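Local coordinates for uncharacterized protein TP-0789 domain-containing protein (Nitrosomonas europaea ATCC 19718, PDB 3BUU) that is of unknown function but belongs to the LolA superfamily, whose best-known members carry lipoproteins across the periplasm, so it may bind a lipid-like ligand, at residues 14-26 and 179-191. Residues are numbered along the deposited sequence; the frame is centred on the assembly and turned at random. Where two conformers were deposited one is given.
Sequences EKADEIRFPQDSF and FDNILGEMRPTRI
Arg187 reaches from its strand to the last turn of helix 14-20, where NH1 donates to Glu18 O at 2.8 Å and, more weakly, to Ile19 O at 2.9 Å. It is a worked example of a familiar principle: backbone carbonyls at the C-terminal end of a helix, left without amide partners further along, attract a positive group. Glu18 O is approached from above its carbonyl plane, with an N-H...O angle of 152°, and also accepts from a water that in turn takes a bond from Arg187 NH2. The guanidinium is sandwiched, Pro22 N lying 3.3 Å above one face and Glu185 CB over the centre of the other. Its rotation is further fixed from its own hairpin: NH2 donates to Leu183 O, nearly in the guanidinium plane, and NE more weakly to Ile182 O. With CG anti to the carbonyl carbon (chi1 -55°) and the chain extended to NE, the aliphatic part runs past Ile19 O. A leucine in its place has no guanidinium to offer Glu18 O and Leu183 O, and the type I' turn of residues 182-185 would probably be held less firmly to the helix end.

Around the guanidinium, Ile19 CG2 meets the edge of the Phe179 ring at CE1, 4.3 Å away, and Pro22 CG packs on Leu183 CD1 at 4.0 Å. A water between the like-charged Glu18 and Glu185 carboxylates donates to Glu185 OE2 and, more weakly, to Glu18 OE2. Further along the strand, Arg20 CD rests 3.9 Å from Pro188 CG, while a third water links Arg20 O and NH1 to Pro188 O; Arg20 NH2 bonds to Tyr207 OH. Residues 14-20, the end of helix 9-20, cross strand 185-191 at 71°, joined to the hairpin of strands 170-182 and 185-195, with Phe21 and Pro22 leaning on Met210 of adjoining strand 202-212.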
loop_
_atom_site.group_PDB
_atom_site.type_symbol
_atom_site.label_atom_id
_atom_site.label_comp_id
_atom_site.label_asym_id
_atom_site.label_seq_id
_atom_site.Cartn_x
_atom_site.Cartn_y
_atom_site.Cartn_z
ATOM N N GLU A 14 0.120 -15.394 0.167
ATOM C CA GLU A 14 -1.061 -15.318 1.039
ATOM C C GLU A 14 -0.673 -15.092 2.486
ATOM O O GLU A 14 -1.277 -14.290 3.205
ATOM C CB GLU A 14 -1.869 -16.627 0.948
ATOM C CG GLU A 14 -2.792 -16.699 -0.254
ATOM C CD GLU A 14 -3.291 -18.094 -0.609
ATOM O OE1 GLU A 14 -2.781 -19.118 -0.101
ATOM O OE2 GLU A 14 -4.207 -18.157 -1.458
ATOM N N LYS A 15 0.335 -15.835 2.923
ATOM C CA LYS A 15 0.798 -15.740 4.301
ATOM C C LYS A 15 1.400 -14.391 4.586
ATOM O O LYS A 15 1.153 -13.811 5.659
ATOM C CB LYS A 15 1.732 -16.882 4.679
ATOM C CG LYS A 15 1.007 -18.221 4.699
ATOM C CD LYS A 15 1.871 -19.441 4.806
ATOM C CE LYS A 15 0.999 -20.699 4.685
ATOM N NZ LYS A 15 -0.019 -20.759 5.769
ATOM N N ALA A 16 2.184 -13.870 3.658
ATOM C CA ALA A 16 2.740 -12.527 3.834
ATOM C C ALA A 16 1.623 -11.461 3.859
ATOM O O ALA A 16 1.636 -10.541 4.699
ATOM C CB ALA A 16 3.775 -12.253 2.750
ATOM N N ASP A 17 0.654 -11.577 2.937
ATOM C CA ASP A 17 -0.488 -10.661 2.949
ATOM C C ASP A 17 -1.241 -10.683 4.273
ATOM O O ASP A 17 -1.653 -9.627 4.767
ATOM C CB ASP A 17 -1.513 -11.028 1.881
ATOM C CG ASP A 17 -1.223 -10.534 0.465
ATOM O OD1 ASP A 17 -0.414 -9.620 0.249
ATOM O OD2 ASP A 17 -1.915 -11.098 -0.443
ATOM N N GLU A 18 -1.459 -11.883 4.825
ATOM C CA GLU A 18 -2.225 -11.990 6.055
ATOM C C GLU A 18 -1.463 -11.496 7.284
ATOM O O GLU A 18 -2.096 -11.146 8.271
ATOM C CB GLU A 18 -2.772 -13.383 6.223
ATOM C CG GLU A 18 -1.837 -14.346 6.734
ATOM C CD GLU A 18 -2.427 -15.757 6.778
ATOM O OE1 GLU A 18 -3.586 -15.952 6.350
ATOM O OE2 GLU A 18 -1.737 -16.666 7.238
ATOM N N ILE A 19 -0.133 -11.429 7.202
ATOM C CA ILE A 19 0.653 -10.780 8.230
ATOM C C ILE A 19 0.553 -9.253 8.108
ATOM O O ILE A 19 0.443 -8.564 9.121
ATOM C CB ILE A 19 2.077 -11.310 8.208
ATOM C CG1 ILE A 19 2.073 -12.730 8.774
ATOM C CG2 ILE A 19 3.035 -10.369 8.929
ATOM C CD1 ILE A 19 3.342 -13.494 8.464
ATOM N N ARG A 20 0.637 -8.743 6.891
ATOM C CA ARG A 20 0.563 -7.314 6.699
ATOM C C ARG A 20 -0.775 -6.760 7.207
ATOM O O ARG A 20 -0.785 -5.772 7.955
ATOM C CB ARG A 20 0.753 -7.033 5.222
ATOM C CG ARG A 20 0.535 -5.568 4.758
ATOM C CD ARG A 20 1.652 -4.601 5.122
ATOM N NE ARG A 20 1.438 -3.396 4.302
ATOM C CZ ARG A 20 1.142 -2.151 4.726
ATOM N NH1 ARG A 20 0.995 -1.852 6.047
ATOM N NH2 ARG A 20 0.967 -1.209 3.794
ATOM N N PHE A 21 -1.877 -7.355 6.773
ATOM C CA PHE A 21 -3.198 -6.810 7.136
ATOM C C PHE A 21 -4.181 -7.933 7.396
ATOM O O PHE A 21 -4.105 -9.002 6.812
ATOM C CB PHE A 21 -3.821 -5.982 6.001
ATOM C CG PHE A 21 -3.229 -4.630 5.773
ATOM C CD1 PHE A 21 -3.017 -3.740 6.818
ATOM C CD2 PHE A 21 -2.980 -4.192 4.488
ATOM C CE1 PHE A 21 -2.558 -2.430 6.576
ATOM C CE2 PHE A 21 -2.522 -2.888 4.261
ATOM C CZ PHE A 21 -2.316 -2.023 5.310
ATOM N N PRO A 22 -5.176 -7.656 8.265
ATOM C CA PRO A 22 -6.276 -8.574 8.391
ATOM C C PRO A 22 -6.920 -8.830 7.045
ATOM O O PRO A 22 -7.036 -7.896 6.225
ATOM C CB PRO A 22 -7.247 -7.836 9.280
ATOM C CG PRO A 22 -6.513 -6.785 9.920
ATOM C CD PRO A 22 -5.351 -6.441 9.084
ATOM N N GLN A 23 -7.345 -10.071 6.809
ATOM C CA GLN A 23 -8.060 -10.423 5.580
ATOM C C GLN A 23 -9.539 -10.245 5.863
ATOM O O GLN A 23 -10.310 -11.206 5.956
ATOM C CB GLN A 23 -7.696 -11.841 5.119
ATOM C CG GLN A 23 -6.165 -11.954 4.894
ATOM C CD GLN A 23 -5.672 -11.045 3.794
ATOM O OE1 GLN A 23 -6.063 -11.236 2.637
ATOM N NE2 GLN A 23 -4.905 -10.009 4.139
ATOM N N ASP A 24 -9.901 -8.987 6.064
ATOM C CA ASP A 24 -11.189 -8.602 6.585
ATOM C C ASP A 24 -11.329 -7.112 6.373
ATOM O O ASP A 24 -10.353 -6.446 6.026
ATOM C CB ASP A 24 -11.239 -8.965 8.088
ATOM C CG ASP A 24 -12.610 -9.200 8.607
ATOM O OD1 ASP A 24 -13.610 -8.904 7.913
ATOM O OD2 ASP A 24 -12.673 -9.699 9.736
ATOM N N SER A 25 -12.524 -6.600 6.641
ATOM C CA SER A 25 -12.781 -5.169 6.582
ATOM C C SER A 25 -12.224 -4.436 7.803
ATOM O O SER A 25 -12.490 -4.821 8.953
ATOM C CB SER A 25 -14.299 -4.960 6.503
ATOM O OG SER A 25 -14.800 -5.461 5.284
ATOM N N PHE A 26 -11.470 -3.361 7.582
ATOM C CA PHE A 26 -10.856 -2.678 8.692
ATOM C C PHE A 26 -10.653 -1.200 8.386
ATOM O O PHE A 26 -10.735 -0.758 7.238
ATOM C CB PHE A 26 -9.521 -3.366 9.114
ATOM C CG PHE A 26 -8.401 -3.232 8.123
ATOM C CD1 PHE A 26 -7.538 -2.125 8.176
ATOM C CD2 PHE A 26 -8.168 -4.195 7.150
ATOM C CE1 PHE A 26 -6.492 -1.993 7.263
ATOM C CE2 PHE A 26 -7.117 -4.029 6.234
ATOM C CZ PHE A 26 -6.298 -2.964 6.314
ATOM N N PHE A 179 7.252 -4.278 13.935
ATOM C CA PHE A 179 6.211 -5.296 14.072
ATOM C C PHE A 179 5.593 -5.274 15.465
ATOM O O PHE A 179 6.303 -5.196 16.466
ATOM C CB PHE A 179 6.740 -6.685 13.729
ATOM C CG PHE A 179 6.973 -6.888 12.242
ATOM C CD1 PHE A 179 6.086 -7.658 11.510
ATOM C CD2 PHE A 179 8.069 -6.326 11.586
ATOM C CE1 PHE A 179 6.260 -7.877 10.184
ATOM C CE2 PHE A 179 8.251 -6.541 10.190
ATOM C CZ PHE A 179 7.329 -7.330 9.507
ATOM N N ASP A 180 4.264 -5.376 15.517
ATOM C CA ASP A 180 3.518 -5.309 16.776
ATOM C C ASP A 180 2.341 -6.275 16.709
ATOM O O ASP A 180 1.790 -6.511 15.649
ATOM C CB ASP A 180 3.028 -3.868 16.932
ATOM C CG ASP A 180 2.441 -3.585 18.288
ATOM O OD1 ASP A 180 2.911 -4.169 19.278
ATOM O OD2 ASP A 180 1.507 -2.765 18.365
ATOM N N ASN A 181 1.942 -6.818 17.868
ATOM C CA ASN A 181 0.846 -7.792 17.933
ATOM C C ASN A 181 -0.500 -7.056 17.770
ATOM O O ASN A 181 -0.936 -6.308 18.658
ATOM C CB ASN A 181 0.891 -8.591 19.253
ATOM C CG ASN A 181 -0.290 -9.526 19.386
ATOM O OD1 ASN A 181 -0.730 -10.111 18.385
ATOM N ND2 ASN A 181 -0.815 -9.680 20.582
ATOM N N ILE A 182 -1.141 -7.238 16.613
ATOM C CA ILE A 182 -2.354 -6.535 16.248
ATOM C C ILE A 182 -3.266 -7.552 15.583
ATOM O O ILE A 182 -2.898 -8.108 14.543
ATOM C CB ILE A 182 -2.032 -5.369 15.293
ATOM C CG1 ILE A 182 -1.151 -4.296 15.951
ATOM C CG2 ILE A 182 -3.316 -4.772 14.726
ATOM C CD1 ILE A 182 -0.509 -3.355 14.956
ATOM N N LEU A 183 -4.454 -7.789 16.141
ATOM C CA LEU A 183 -5.475 -8.548 15.433
ATOM C C LEU A 183 -4.982 -9.877 14.911
ATOM O O LEU A 183 -5.244 -10.263 13.773
ATOM C CB LEU A 183 -6.092 -7.692 14.314
ATOM C CG LEU A 183 -6.797 -6.424 14.817
ATOM C CD1 LEU A 183 -7.140 -5.521 13.619
ATOM C CD2 LEU A 183 -8.047 -6.732 15.615
ATOM N N GLY A 184 -4.308 -10.623 15.786
ATOM C CA GLY A 184 -3.957 -12.005 15.463
ATOM C C GLY A 184 -2.593 -12.246 14.860
ATOM O O GLY A 184 -2.219 -13.427 14.641
ATOM N N GLU A 185 -1.844 -11.179 14.532
ATOM C CA GLU A 185 -0.526 -11.369 13.932
ATOM C C GLU A 185 0.429 -10.336 14.469
ATOM O O GLU A 185 0.038 -9.268 14.942
ATOM C CB GLU A 185 -0.575 -11.186 12.393
ATOM C CG GLU A 185 -1.497 -12.106 11.650
ATOM C CD GLU A 185 -1.074 -13.548 11.561
ATOM O OE1 GLU A 185 0.099 -13.898 11.818
ATOM O OE2 GLU A 185 -1.961 -14.346 11.149
HETATM N N MSE A 186 1.733 -10.608 14.336
HETATM C CA MSE A 186 2.754 -9.562 14.433
HETATM C C MSE A 186 2.778 -8.851 13.083
HETATM O O MSE A 186 3.209 -9.422 12.091
HETATM C CB MSE A 186 4.105 -10.198 14.714
HETATM C CG MSE A 186 4.195 -10.788 16.122
HETATM SE SE MSE A 186 4.088 -9.514 17.523
HETATM C CE MSE A 186 5.707 -8.559 17.167
ATOM N N ARG A 187 2.288 -7.614 13.067
ATOM C CA ARG A 187 2.105 -6.878 11.834
ATOM C C ARG A 187 3.102 -5.722 11.776
ATOM O O ARG A 187 3.373 -5.058 12.780
ATOM C CB ARG A 187 0.717 -6.266 11.759
ATOM C CG ARG A 187 -0.384 -7.323 11.957
ATOM C CD ARG A 187 -1.725 -6.761 11.571
ATOM N NE ARG A 187 -2.801 -7.733 11.797
ATOM C CZ ARG A 187 -3.071 -8.745 10.969
ATOM N NH1 ARG A 187 -2.414 -8.805 9.797
ATOM N NH2 ARG A 187 -4.021 -9.621 11.274
ATOM N N PRO A 188 3.619 -5.413 10.574
ATOM C CA PRO A 188 4.503 -4.252 10.455
ATOM C C PRO A 188 3.690 -2.968 10.615
ATOM O O PRO A 188 2.627 -2.853 10.040
ATOM C CB PRO A 188 5.045 -4.387 9.040
ATOM C CG PRO A 188 3.957 -5.126 8.263
ATOM C CD PRO A 188 3.368 -6.106 9.287
ATOM N N THR A 189 4.177 -2.050 11.418
ATOM C CA THR A 189 3.498 -0.791 11.565
ATOM C C THR A 189 4.236 0.368 10.929
ATOM O O THR A 189 3.726 1.486 10.915
ATOM C CB THR A 189 3.198 -0.461 13.027
ATOM O OG1 THR A 189 4.416 -0.193 13.716
ATOM C CG2 THR A 189 2.446 -1.598 13.708
ATOM N N ARG A 190 5.413 0.097 10.351
ATOM C CA ARG A 190 6.140 1.081 9.600
ATOM C C ARG A 190 6.561 0.490 8.271
ATOM O O ARG A 190 7.063 -0.647 8.211
ATOM C CB ARG A 190 7.358 1.534 10.388
ATOM C CG ARG A 190 8.238 2.475 9.588
ATOM C CD ARG A 190 9.308 3.071 10.469
ATOM N NE ARG A 190 8.717 4.159 11.228
ATOM C CZ ARG A 190 9.404 5.147 11.780
ATOM N NH1 ARG A 190 10.734 5.132 11.766
ATOM N NH2 ARG A 190 8.754 6.140 12.359
ATOM N N ILE A 191 6.367 1.251 7.206
ATOM C CA ILE A 191 6.986 0.880 5.950
ATOM C C ILE A 191 7.784 2.071 5.492
ATOM O O ILE A 191 7.338 3.208 5.577
ATOM C CB ILE A 191 5.970 0.461 4.856
ATOM C CG1 ILE A 191 5.202 -0.807 5.229
ATOM C CG2 ILE A 191 6.704 0.235 3.527
ATOM C CD1 ILE A 191 3.979 -1.063 4.335
HETATM O O HOH W 1 -4.421 -11.820 9.574
HETATM O O HOH W 2 -2.452 -16.631 10.021
HETATM O O HOH W 3 0.508 -3.385 8.369
#